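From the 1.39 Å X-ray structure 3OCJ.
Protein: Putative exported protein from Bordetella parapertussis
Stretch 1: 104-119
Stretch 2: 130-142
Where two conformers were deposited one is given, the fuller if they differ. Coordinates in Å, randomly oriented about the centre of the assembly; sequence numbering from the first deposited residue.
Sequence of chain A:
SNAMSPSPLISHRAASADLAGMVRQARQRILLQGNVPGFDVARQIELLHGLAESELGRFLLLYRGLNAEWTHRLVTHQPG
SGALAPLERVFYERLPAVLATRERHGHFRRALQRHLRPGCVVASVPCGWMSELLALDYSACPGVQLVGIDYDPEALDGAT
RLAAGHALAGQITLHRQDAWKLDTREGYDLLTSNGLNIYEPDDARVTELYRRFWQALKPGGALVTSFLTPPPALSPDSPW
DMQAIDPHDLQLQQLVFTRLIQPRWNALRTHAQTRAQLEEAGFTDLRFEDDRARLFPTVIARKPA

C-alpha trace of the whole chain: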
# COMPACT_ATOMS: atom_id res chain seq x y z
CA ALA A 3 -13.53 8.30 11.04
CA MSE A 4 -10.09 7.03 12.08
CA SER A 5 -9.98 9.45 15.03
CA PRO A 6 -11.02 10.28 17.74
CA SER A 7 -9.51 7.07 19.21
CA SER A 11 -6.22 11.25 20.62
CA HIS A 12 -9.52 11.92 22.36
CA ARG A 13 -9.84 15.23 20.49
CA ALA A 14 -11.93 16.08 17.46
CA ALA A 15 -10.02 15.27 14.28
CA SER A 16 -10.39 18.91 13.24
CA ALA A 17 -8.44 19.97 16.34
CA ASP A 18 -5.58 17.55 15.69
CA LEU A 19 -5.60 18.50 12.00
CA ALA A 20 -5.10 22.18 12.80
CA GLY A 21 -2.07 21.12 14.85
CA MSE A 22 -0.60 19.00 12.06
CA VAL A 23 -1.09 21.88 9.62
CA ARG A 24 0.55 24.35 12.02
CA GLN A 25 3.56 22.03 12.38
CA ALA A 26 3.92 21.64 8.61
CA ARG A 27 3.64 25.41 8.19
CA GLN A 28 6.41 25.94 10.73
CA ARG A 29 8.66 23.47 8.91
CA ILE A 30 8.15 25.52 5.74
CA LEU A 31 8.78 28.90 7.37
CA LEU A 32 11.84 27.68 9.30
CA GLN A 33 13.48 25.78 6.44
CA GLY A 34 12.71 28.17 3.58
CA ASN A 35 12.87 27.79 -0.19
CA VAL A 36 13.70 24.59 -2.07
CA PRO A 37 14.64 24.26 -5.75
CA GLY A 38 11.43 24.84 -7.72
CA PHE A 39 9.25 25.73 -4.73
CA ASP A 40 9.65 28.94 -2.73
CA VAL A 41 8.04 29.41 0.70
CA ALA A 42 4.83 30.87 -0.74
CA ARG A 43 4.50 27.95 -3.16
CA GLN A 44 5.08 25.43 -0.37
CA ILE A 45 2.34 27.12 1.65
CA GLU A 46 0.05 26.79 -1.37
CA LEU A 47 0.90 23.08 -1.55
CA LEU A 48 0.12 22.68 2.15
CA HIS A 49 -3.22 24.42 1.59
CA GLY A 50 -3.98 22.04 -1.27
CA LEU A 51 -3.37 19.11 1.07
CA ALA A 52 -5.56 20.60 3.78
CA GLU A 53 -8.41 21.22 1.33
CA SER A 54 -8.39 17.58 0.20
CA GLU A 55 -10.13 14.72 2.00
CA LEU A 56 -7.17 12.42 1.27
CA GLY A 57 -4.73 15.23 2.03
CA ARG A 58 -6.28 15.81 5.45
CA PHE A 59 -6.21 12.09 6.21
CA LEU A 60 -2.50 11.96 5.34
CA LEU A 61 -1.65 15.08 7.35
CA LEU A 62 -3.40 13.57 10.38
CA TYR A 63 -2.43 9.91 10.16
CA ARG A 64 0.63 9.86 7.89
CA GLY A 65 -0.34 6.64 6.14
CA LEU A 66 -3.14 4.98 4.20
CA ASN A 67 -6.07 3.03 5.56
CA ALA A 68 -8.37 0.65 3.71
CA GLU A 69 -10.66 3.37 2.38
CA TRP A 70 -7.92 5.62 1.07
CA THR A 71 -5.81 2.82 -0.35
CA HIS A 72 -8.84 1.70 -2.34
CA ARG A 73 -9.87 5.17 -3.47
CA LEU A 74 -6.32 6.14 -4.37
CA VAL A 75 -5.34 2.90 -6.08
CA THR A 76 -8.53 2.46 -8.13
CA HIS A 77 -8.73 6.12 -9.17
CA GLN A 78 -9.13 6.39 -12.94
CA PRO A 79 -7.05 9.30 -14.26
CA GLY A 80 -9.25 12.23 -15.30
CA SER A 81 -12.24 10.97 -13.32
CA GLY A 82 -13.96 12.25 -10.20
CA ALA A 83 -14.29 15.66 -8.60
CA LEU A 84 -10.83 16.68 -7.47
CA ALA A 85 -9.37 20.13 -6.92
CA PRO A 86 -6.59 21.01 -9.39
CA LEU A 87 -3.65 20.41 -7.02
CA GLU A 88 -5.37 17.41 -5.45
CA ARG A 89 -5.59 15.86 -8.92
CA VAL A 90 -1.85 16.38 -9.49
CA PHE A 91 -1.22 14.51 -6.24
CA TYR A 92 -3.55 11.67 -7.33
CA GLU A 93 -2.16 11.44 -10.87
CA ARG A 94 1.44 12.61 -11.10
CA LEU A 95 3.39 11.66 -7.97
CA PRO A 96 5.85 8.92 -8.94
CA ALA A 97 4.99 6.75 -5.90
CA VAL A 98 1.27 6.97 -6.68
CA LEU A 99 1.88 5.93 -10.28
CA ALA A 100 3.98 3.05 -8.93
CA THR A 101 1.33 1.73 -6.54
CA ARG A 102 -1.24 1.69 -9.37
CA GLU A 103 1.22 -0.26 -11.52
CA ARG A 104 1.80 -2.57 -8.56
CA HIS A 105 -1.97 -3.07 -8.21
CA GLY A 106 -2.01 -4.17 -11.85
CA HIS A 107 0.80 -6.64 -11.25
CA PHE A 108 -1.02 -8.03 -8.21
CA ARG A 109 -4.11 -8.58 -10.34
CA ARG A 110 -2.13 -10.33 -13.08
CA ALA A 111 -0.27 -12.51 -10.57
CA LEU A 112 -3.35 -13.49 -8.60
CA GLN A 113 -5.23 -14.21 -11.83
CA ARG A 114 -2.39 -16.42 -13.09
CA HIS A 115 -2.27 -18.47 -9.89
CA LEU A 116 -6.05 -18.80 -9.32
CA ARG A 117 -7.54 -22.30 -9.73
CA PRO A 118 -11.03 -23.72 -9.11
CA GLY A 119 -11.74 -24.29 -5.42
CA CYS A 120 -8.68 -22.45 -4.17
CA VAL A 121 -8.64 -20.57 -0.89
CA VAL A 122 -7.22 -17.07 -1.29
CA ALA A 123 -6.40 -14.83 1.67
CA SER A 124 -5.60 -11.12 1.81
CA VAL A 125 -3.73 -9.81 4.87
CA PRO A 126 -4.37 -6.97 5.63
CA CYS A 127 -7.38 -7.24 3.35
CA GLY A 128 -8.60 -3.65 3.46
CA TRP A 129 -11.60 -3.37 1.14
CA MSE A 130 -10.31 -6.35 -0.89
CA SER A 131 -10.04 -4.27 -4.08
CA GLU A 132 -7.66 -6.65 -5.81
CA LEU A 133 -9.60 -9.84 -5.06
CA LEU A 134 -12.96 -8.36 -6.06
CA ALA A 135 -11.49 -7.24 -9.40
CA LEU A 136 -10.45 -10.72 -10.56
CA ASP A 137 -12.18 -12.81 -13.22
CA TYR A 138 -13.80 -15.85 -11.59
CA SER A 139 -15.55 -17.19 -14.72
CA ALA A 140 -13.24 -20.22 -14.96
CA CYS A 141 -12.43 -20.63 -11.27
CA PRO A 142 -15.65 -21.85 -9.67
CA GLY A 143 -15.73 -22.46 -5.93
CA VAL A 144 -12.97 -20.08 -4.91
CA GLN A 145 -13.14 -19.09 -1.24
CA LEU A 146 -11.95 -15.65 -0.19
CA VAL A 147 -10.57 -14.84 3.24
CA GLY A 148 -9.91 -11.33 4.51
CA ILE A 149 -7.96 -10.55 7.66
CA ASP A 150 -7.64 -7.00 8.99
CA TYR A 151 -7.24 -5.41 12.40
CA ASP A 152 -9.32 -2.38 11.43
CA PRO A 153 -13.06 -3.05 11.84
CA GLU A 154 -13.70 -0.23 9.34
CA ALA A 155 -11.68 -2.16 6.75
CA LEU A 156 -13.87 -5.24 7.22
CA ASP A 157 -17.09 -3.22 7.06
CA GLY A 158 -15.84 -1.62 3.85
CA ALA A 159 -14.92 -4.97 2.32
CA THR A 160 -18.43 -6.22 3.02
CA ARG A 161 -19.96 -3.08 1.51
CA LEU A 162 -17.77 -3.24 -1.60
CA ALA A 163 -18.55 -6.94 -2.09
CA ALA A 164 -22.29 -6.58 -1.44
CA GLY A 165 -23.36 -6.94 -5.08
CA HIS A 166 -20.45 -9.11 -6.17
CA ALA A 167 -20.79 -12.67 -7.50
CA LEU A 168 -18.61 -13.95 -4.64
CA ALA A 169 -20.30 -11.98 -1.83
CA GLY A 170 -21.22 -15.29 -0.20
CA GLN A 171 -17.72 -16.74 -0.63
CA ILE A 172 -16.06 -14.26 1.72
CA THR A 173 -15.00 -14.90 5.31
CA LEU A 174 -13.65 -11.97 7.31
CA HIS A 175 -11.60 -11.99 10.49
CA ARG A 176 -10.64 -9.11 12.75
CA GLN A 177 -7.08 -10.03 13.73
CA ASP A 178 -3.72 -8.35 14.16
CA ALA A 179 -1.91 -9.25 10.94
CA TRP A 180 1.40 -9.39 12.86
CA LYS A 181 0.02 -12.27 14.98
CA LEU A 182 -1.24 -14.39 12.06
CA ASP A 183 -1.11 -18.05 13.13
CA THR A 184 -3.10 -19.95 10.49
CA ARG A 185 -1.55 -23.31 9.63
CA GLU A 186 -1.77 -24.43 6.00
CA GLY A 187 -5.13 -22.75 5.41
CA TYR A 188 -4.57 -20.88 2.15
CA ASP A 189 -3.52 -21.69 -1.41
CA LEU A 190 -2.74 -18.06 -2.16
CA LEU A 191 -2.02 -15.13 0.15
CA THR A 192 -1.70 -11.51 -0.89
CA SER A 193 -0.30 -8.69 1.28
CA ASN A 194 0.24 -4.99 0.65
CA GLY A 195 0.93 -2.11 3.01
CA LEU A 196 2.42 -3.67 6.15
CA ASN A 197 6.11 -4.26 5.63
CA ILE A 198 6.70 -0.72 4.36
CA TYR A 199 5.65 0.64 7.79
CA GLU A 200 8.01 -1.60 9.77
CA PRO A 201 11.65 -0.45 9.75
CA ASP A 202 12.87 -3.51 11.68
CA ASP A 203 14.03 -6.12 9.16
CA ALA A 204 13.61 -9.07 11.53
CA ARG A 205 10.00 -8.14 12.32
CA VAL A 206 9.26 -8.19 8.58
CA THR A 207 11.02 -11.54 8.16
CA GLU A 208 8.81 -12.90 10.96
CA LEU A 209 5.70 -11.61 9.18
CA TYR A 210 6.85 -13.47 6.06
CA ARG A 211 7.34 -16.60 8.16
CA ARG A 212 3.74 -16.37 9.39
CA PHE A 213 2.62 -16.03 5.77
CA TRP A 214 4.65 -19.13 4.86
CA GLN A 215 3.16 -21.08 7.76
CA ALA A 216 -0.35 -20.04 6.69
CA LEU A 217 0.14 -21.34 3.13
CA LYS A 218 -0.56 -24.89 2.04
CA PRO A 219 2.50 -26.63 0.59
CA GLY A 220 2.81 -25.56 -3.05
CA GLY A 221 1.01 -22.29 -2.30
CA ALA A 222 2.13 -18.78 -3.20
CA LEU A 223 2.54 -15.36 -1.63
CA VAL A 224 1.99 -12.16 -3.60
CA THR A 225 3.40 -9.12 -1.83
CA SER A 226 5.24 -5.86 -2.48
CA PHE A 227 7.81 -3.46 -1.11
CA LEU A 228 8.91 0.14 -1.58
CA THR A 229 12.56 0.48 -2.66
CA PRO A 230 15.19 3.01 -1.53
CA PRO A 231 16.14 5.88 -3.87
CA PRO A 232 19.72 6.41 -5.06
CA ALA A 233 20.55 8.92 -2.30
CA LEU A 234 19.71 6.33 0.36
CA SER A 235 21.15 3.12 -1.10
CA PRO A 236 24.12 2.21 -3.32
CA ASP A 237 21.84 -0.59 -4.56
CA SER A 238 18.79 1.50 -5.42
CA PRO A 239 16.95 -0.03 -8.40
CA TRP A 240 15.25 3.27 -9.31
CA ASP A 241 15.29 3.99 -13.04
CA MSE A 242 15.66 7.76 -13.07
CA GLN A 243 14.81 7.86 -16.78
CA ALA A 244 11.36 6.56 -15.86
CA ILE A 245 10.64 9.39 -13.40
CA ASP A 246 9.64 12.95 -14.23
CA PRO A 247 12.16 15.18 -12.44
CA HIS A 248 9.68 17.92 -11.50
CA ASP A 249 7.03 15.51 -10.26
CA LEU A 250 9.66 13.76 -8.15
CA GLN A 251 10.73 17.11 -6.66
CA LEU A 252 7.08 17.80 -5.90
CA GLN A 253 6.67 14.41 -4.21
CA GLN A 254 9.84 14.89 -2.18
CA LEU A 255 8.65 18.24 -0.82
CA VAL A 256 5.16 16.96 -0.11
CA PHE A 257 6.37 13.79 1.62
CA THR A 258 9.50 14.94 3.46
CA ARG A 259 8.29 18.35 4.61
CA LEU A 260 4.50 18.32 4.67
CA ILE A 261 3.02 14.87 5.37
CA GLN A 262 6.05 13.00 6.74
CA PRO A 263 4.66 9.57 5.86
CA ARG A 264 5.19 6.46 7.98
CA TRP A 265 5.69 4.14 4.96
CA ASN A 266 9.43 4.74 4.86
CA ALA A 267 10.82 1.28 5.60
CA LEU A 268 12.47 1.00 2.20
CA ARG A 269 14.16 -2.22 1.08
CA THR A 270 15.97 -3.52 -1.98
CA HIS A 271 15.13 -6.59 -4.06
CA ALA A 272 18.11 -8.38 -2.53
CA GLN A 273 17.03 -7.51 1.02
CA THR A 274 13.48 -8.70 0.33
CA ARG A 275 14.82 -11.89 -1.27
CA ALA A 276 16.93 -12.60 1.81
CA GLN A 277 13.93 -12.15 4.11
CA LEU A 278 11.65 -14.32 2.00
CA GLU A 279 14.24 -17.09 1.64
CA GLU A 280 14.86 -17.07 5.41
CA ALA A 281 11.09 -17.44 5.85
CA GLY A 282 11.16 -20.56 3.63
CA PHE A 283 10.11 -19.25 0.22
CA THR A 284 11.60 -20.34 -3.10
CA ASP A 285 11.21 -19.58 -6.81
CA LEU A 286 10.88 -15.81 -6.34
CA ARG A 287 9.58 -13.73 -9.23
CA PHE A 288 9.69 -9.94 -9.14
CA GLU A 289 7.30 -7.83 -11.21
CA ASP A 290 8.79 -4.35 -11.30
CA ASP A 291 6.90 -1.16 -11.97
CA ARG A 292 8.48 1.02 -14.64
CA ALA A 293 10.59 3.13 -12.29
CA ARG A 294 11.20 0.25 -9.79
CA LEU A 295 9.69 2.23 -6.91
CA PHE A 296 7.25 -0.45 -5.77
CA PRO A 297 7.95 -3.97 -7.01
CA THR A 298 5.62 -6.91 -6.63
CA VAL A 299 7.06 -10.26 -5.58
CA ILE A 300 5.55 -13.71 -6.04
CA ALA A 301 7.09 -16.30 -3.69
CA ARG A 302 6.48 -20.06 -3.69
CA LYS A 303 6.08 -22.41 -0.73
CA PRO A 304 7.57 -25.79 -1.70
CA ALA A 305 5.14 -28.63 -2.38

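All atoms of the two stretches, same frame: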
# COMPACT_ATOMS: atom_id res chain seq x y z
N ARG A 104 1.71 -1.42 -9.46
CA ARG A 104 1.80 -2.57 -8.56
C ARG A 104 0.45 -3.27 -8.44
O ARG A 104 0.38 -4.49 -8.51
CB ARG A 104 2.29 -2.10 -7.19
CG ARG A 104 2.27 -3.19 -6.11
CD ARG A 104 2.07 -2.60 -4.69
NE ARG A 104 0.85 -1.78 -4.62
CZ ARG A 104 -0.38 -2.26 -4.52
NH1 ARG A 104 -0.61 -3.56 -4.45
NH2 ARG A 104 -1.42 -1.41 -4.51
N HIS A 105 -0.62 -2.50 -8.24
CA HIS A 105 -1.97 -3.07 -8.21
C HIS A 105 -2.26 -3.91 -9.45
O HIS A 105 -2.87 -4.98 -9.37
CB HIS A 105 -2.98 -1.93 -8.09
CG HIS A 105 -4.40 -2.37 -7.97
ND1 HIS A 105 -4.90 -2.99 -6.85
CD2 HIS A 105 -5.44 -2.25 -8.83
CE1 HIS A 105 -6.18 -3.25 -7.03
NE2 HIS A 105 -6.54 -2.81 -8.22
N GLY A 106 -1.85 -3.41 -10.62
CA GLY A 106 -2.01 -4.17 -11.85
C GLY A 106 -1.23 -5.47 -11.83
O GLY A 106 -1.72 -6.51 -12.29
N HIS A 107 0.00 -5.42 -11.33
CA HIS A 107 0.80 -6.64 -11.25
C HIS A 107 0.22 -7.65 -10.26
O HIS A 107 0.26 -8.86 -10.51
CB HIS A 107 2.28 -6.33 -10.94
CG HIS A 107 2.98 -5.58 -12.03
ND1 HIS A 107 3.07 -6.06 -13.32
CD2 HIS A 107 3.62 -4.39 -12.02
CE1 HIS A 107 3.73 -5.19 -14.06
NE2 HIS A 107 4.08 -4.17 -13.30
N PHE A 108 -0.32 -7.16 -9.15
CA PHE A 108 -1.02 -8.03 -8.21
C PHE A 108 -2.17 -8.74 -8.91
O PHE A 108 -2.37 -9.93 -8.74
CB PHE A 108 -1.57 -7.22 -7.02
CG PHE A 108 -0.63 -7.08 -5.85
CD1 PHE A 108 0.69 -6.66 -6.03
CD2 PHE A 108 -1.06 -7.34 -4.56
CE1 PHE A 108 1.55 -6.52 -4.95
CE2 PHE A 108 -0.21 -7.21 -3.48
CZ PHE A 108 1.11 -6.78 -3.67
N ARG A 109 -2.96 -7.98 -9.67
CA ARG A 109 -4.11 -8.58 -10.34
C ARG A 109 -3.64 -9.65 -11.32
O ARG A 109 -4.21 -10.74 -11.37
CB ARG A 109 -4.95 -7.51 -11.03
CG ARG A 109 -5.84 -6.73 -10.07
CD ARG A 109 -6.68 -5.70 -10.81
NE ARG A 109 -7.51 -6.33 -11.83
CZ ARG A 109 -8.17 -5.67 -12.77
NH1 ARG A 109 -8.10 -4.35 -12.83
NH2 ARG A 109 -8.91 -6.34 -13.65
N ARG A 110 -2.61 -9.34 -12.12
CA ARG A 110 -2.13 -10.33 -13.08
C ARG A 110 -1.59 -11.58 -12.38
O ARG A 110 -1.83 -12.72 -12.83
CB ARG A 110 -1.05 -9.75 -14.00
CG ARG A 110 -1.56 -8.76 -15.04
CD ARG A 110 -0.50 -8.49 -16.13
NE ARG A 110 0.78 -8.12 -15.54
CZ ARG A 110 1.89 -8.85 -15.59
NH1 ARG A 110 2.98 -8.41 -14.97
NH2 ARG A 110 1.94 -9.99 -16.26
N ALA A 111 -0.87 -11.38 -11.28
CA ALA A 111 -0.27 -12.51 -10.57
C ALA A 111 -1.35 -13.36 -9.93
O ALA A 111 -1.33 -14.59 -10.03
CB ALA A 111 0.73 -12.03 -9.53
N LEU A 112 -2.30 -12.72 -9.25
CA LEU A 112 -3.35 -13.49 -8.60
C LEU A 112 -4.16 -14.23 -9.65
O LEU A 112 -4.47 -15.41 -9.48
CB LEU A 112 -4.23 -12.59 -7.72
CG LEU A 112 -3.47 -11.99 -6.53
CD1 LEU A 112 -4.24 -10.81 -5.95
CD2 LEU A 112 -3.17 -13.04 -5.45
N GLN A 113 -4.47 -13.56 -10.76
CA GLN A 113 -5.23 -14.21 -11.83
C GLN A 113 -4.52 -15.45 -12.37
O GLN A 113 -5.14 -16.50 -12.60
CB GLN A 113 -5.53 -13.23 -12.97
CG GLN A 113 -6.54 -13.78 -13.97
CD GLN A 113 -7.95 -13.78 -13.41
OE1 GLN A 113 -8.44 -12.75 -12.94
NE2 GLN A 113 -8.62 -14.92 -13.46
N ARG A 114 -3.21 -15.33 -12.59
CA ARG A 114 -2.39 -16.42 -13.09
C ARG A 114 -2.39 -17.64 -12.18
O ARG A 114 -2.38 -18.78 -12.65
CB ARG A 114 -0.95 -15.91 -13.28
CG ARG A 114 0.08 -17.00 -13.49
CD ARG A 114 1.46 -16.40 -13.80
NE ARG A 114 2.50 -17.42 -13.73
CZ ARG A 114 3.76 -17.23 -14.12
NH1 ARG A 114 4.63 -18.23 -14.01
NH2 ARG A 114 4.15 -16.06 -14.61
N HIS A 115 -2.41 -17.40 -10.87
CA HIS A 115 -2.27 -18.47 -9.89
C HIS A 115 -3.61 -19.06 -9.42
O HIS A 115 -3.64 -20.11 -8.81
CB HIS A 115 -1.43 -18.00 -8.69
CG HIS A 115 -0.00 -17.75 -9.03
ND1 HIS A 115 0.98 -18.72 -8.90
CD2 HIS A 115 0.62 -16.66 -9.53
CE1 HIS A 115 2.14 -18.22 -9.29
NE2 HIS A 115 1.94 -16.98 -9.70
N LEU A 116 -4.71 -18.37 -9.73
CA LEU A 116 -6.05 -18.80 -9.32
C LEU A 116 -6.39 -20.14 -9.97
O LEU A 116 -6.10 -20.36 -11.15
CB LEU A 116 -7.06 -17.74 -9.75
CG LEU A 116 -8.35 -17.52 -8.96
CD1 LEU A 116 -8.03 -17.05 -7.55
CD2 LEU A 116 -9.20 -16.48 -9.69
N ARG A 117 -7.01 -21.04 -9.21
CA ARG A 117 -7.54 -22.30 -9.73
C ARG A 117 -8.90 -22.55 -9.09
O ARG A 117 -9.19 -22.02 -8.02
CB ARG A 117 -6.62 -23.48 -9.38
CG ARG A 117 -5.21 -23.42 -9.96
CD ARG A 117 -5.22 -23.57 -11.47
NE ARG A 117 -3.85 -23.67 -11.98
CZ ARG A 117 -3.10 -22.62 -12.31
NH1 ARG A 117 -3.59 -21.39 -12.19
NH2 ARG A 117 -1.87 -22.79 -12.77
N PRO A 118 -9.74 -23.40 -9.72
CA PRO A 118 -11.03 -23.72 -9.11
C PRO A 118 -10.87 -24.23 -7.69
O PRO A 118 -9.96 -25.02 -7.42
CB PRO A 118 -11.59 -24.83 -10.02
CG PRO A 118 -10.91 -24.61 -11.34
CD PRO A 118 -9.53 -24.08 -11.01
N GLY A 119 -11.73 -23.78 -6.78
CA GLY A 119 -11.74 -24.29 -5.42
C GLY A 119 -10.63 -23.79 -4.51
O GLY A 119 -10.53 -24.22 -3.36
N MSE A 130 -10.45 -5.19 0.00
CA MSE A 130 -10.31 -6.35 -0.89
C MSE A 130 -10.42 -6.00 -2.38
O MSE A 130 -10.91 -6.80 -3.19
CB MSE A 130 -11.30 -7.46 -0.51
CG MSE A 130 -10.99 -8.07 0.85
SE MSE A 130 -12.26 -9.40 1.46
CE MSE A 130 -12.38 -10.37 -0.12
N SER A 131 -9.93 -4.82 -2.73
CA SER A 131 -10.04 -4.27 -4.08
C SER A 131 -9.48 -5.22 -5.14
O SER A 131 -10.07 -5.41 -6.21
CB SER A 131 -9.31 -2.93 -4.16
OG SER A 131 -9.52 -2.16 -2.98
N GLU A 132 -8.33 -5.80 -4.84
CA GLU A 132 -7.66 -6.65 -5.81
C GLU A 132 -8.42 -7.96 -6.02
O GLU A 132 -8.62 -8.40 -7.14
CB GLU A 132 -6.18 -6.88 -5.44
CG GLU A 132 -5.92 -7.79 -4.25
CD GLU A 132 -6.18 -7.13 -2.90
OE1 GLU A 132 -6.76 -6.02 -2.87
OE2 GLU A 132 -5.81 -7.73 -1.87
N LEU A 133 -8.88 -8.58 -4.94
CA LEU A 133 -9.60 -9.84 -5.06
C LEU A 133 -10.97 -9.69 -5.73
O LEU A 133 -11.41 -10.57 -6.48
CB LEU A 133 -9.75 -10.53 -3.70
CG LEU A 133 -8.47 -10.94 -2.96
CD1 LEU A 133 -8.82 -11.71 -1.70
CD2 LEU A 133 -7.56 -11.76 -3.86
N LEU A 134 -11.64 -8.58 -5.48
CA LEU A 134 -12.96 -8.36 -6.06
C LEU A 134 -12.88 -7.95 -7.54
O LEU A 134 -13.89 -7.91 -8.23
CB LEU A 134 -13.74 -7.32 -5.25
CG LEU A 134 -14.13 -7.73 -3.83
CD1 LEU A 134 -14.67 -6.54 -3.05
CD2 LEU A 134 -15.13 -8.88 -3.83
N ALA A 135 -11.68 -7.64 -8.01
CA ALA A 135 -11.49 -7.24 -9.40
C ALA A 135 -11.15 -8.41 -10.32
O ALA A 135 -11.12 -8.25 -11.54
CB ALA A 135 -10.42 -6.16 -9.51
N LEU A 136 -10.89 -9.58 -9.76
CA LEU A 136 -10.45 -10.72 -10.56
C LEU A 136 -11.59 -11.34 -11.36
O LEU A 136 -12.77 -11.12 -11.08
CB LEU A 136 -9.78 -11.79 -9.69
CG LEU A 136 -8.61 -11.35 -8.82
CD1 LEU A 136 -8.08 -12.51 -7.98
CD2 LEU A 136 -7.50 -10.74 -9.66
N ASP A 137 -11.22 -12.13 -12.37
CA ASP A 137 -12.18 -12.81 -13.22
C ASP A 137 -12.34 -14.23 -12.69
O ASP A 137 -11.41 -15.03 -12.74
CB ASP A 137 -11.67 -12.82 -14.67
CG ASP A 137 -12.60 -13.53 -15.63
OD1 ASP A 137 -13.65 -14.05 -15.20
OD2 ASP A 137 -12.29 -13.57 -16.84
N TYR A 138 -13.54 -14.55 -12.19
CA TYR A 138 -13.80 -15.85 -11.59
C TYR A 138 -14.57 -16.81 -12.51
O TYR A 138 -14.96 -17.89 -12.08
CB TYR A 138 -14.53 -15.69 -10.25
CG TYR A 138 -13.66 -15.01 -9.21
CD1 TYR A 138 -12.71 -15.73 -8.49
CD2 TYR A 138 -13.76 -13.64 -8.96
CE1 TYR A 138 -11.89 -15.12 -7.55
CE2 TYR A 138 -12.94 -13.01 -8.02
CZ TYR A 138 -12.01 -13.76 -7.31
OH TYR A 138 -11.19 -13.16 -6.38
N SER A 139 -14.73 -16.43 -13.77
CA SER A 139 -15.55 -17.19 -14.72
C SER A 139 -15.07 -18.63 -14.96
O SER A 139 -15.86 -19.50 -15.34
CB SER A 139 -15.66 -16.45 -16.06
OG SER A 139 -14.39 -16.34 -16.69
N ALA A 140 -13.78 -18.88 -14.76
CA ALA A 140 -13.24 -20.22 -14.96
C ALA A 140 -12.67 -20.82 -13.68
O ALA A 140 -12.04 -21.88 -13.71
CB ALA A 140 -12.18 -20.22 -16.07
N CYS A 141 -12.90 -20.14 -12.56
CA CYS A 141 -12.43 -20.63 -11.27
C CYS A 141 -13.62 -20.74 -10.32
O CYS A 141 -13.73 -19.98 -9.37
CB CYS A 141 -11.30 -19.74 -10.70
SG CYS A 141 -9.77 -19.89 -11.65
N PRO A 142 -14.51 -21.70 -10.58
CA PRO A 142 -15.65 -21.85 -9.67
C PRO A 142 -15.20 -22.29 -8.28
O PRO A 142 -14.18 -22.97 -8.15
CB PRO A 142 -16.49 -22.95 -10.32
CG PRO A 142 -15.56 -23.69 -11.23
CD PRO A 142 -14.55 -22.67 -11.69

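Stretch 2 runs alongside the helix that ends at His115 and then follows the loop beyond it, and the two stretches together bury 763 Å². At the start, Ser131 and Glu132 meet the imidazole of His105: His105 CE1 lies 4.3 Å from Ser131 CB and 3.9 Å from Glu132 CA, both approaching the ring obliquely. Two turns further along the helix, Leu112 CD1 packs 3.9 Å from Glu132 CG and 4.0 Å from Leu133 CD2; the CA-to-CB bond of Leu133 points away, but its chi1 m, chi2 t rotamer brings the end of the side chain back to the helix.

Ala135 directs its CB toward stretch 1, where it sits over one face of the Arg109 guanidinium, 3.7 Å from Arg109 NE. Leu136 has the largest covered area of any residue in the contact. Its CD1 is 3.9 Å from Leu112 CB, and its CD2 is 3.7 Å from Arg109 O and 4.2 Å from Leu112 CB.

At Asp137 the contact becomes polar. Asp137 N donates to Gln113 OE1 (2.9 Å, 171°), and Gln113 NE2 donates to Asp137 O (2.9 Å, 170°). The near-linear pair uses both ends of one amide to satisfy the backbone of a single loop residue.

Tyr138 turns its ring back toward Leu116, with CE1 3.7 Å from Leu116 CD2, while its OH donates to Leu133 O at 2.6 Å within its own stretch. A type I turn from Tyr138 to Cys141, closed by Cys141 N to Tyr138 O at 3.1 Å, leads to Cys141, whose SG lies 3.9 Å from Leu116 CG and 4.2 Å from Pro118 CD. Finally, Pro142 CD packs 4.0 Å from Pro118 CB, and Pro142 O accepts from Gly119 N at 2.9 Å; the 137° angle makes this bond more bent than the Gln113 pair.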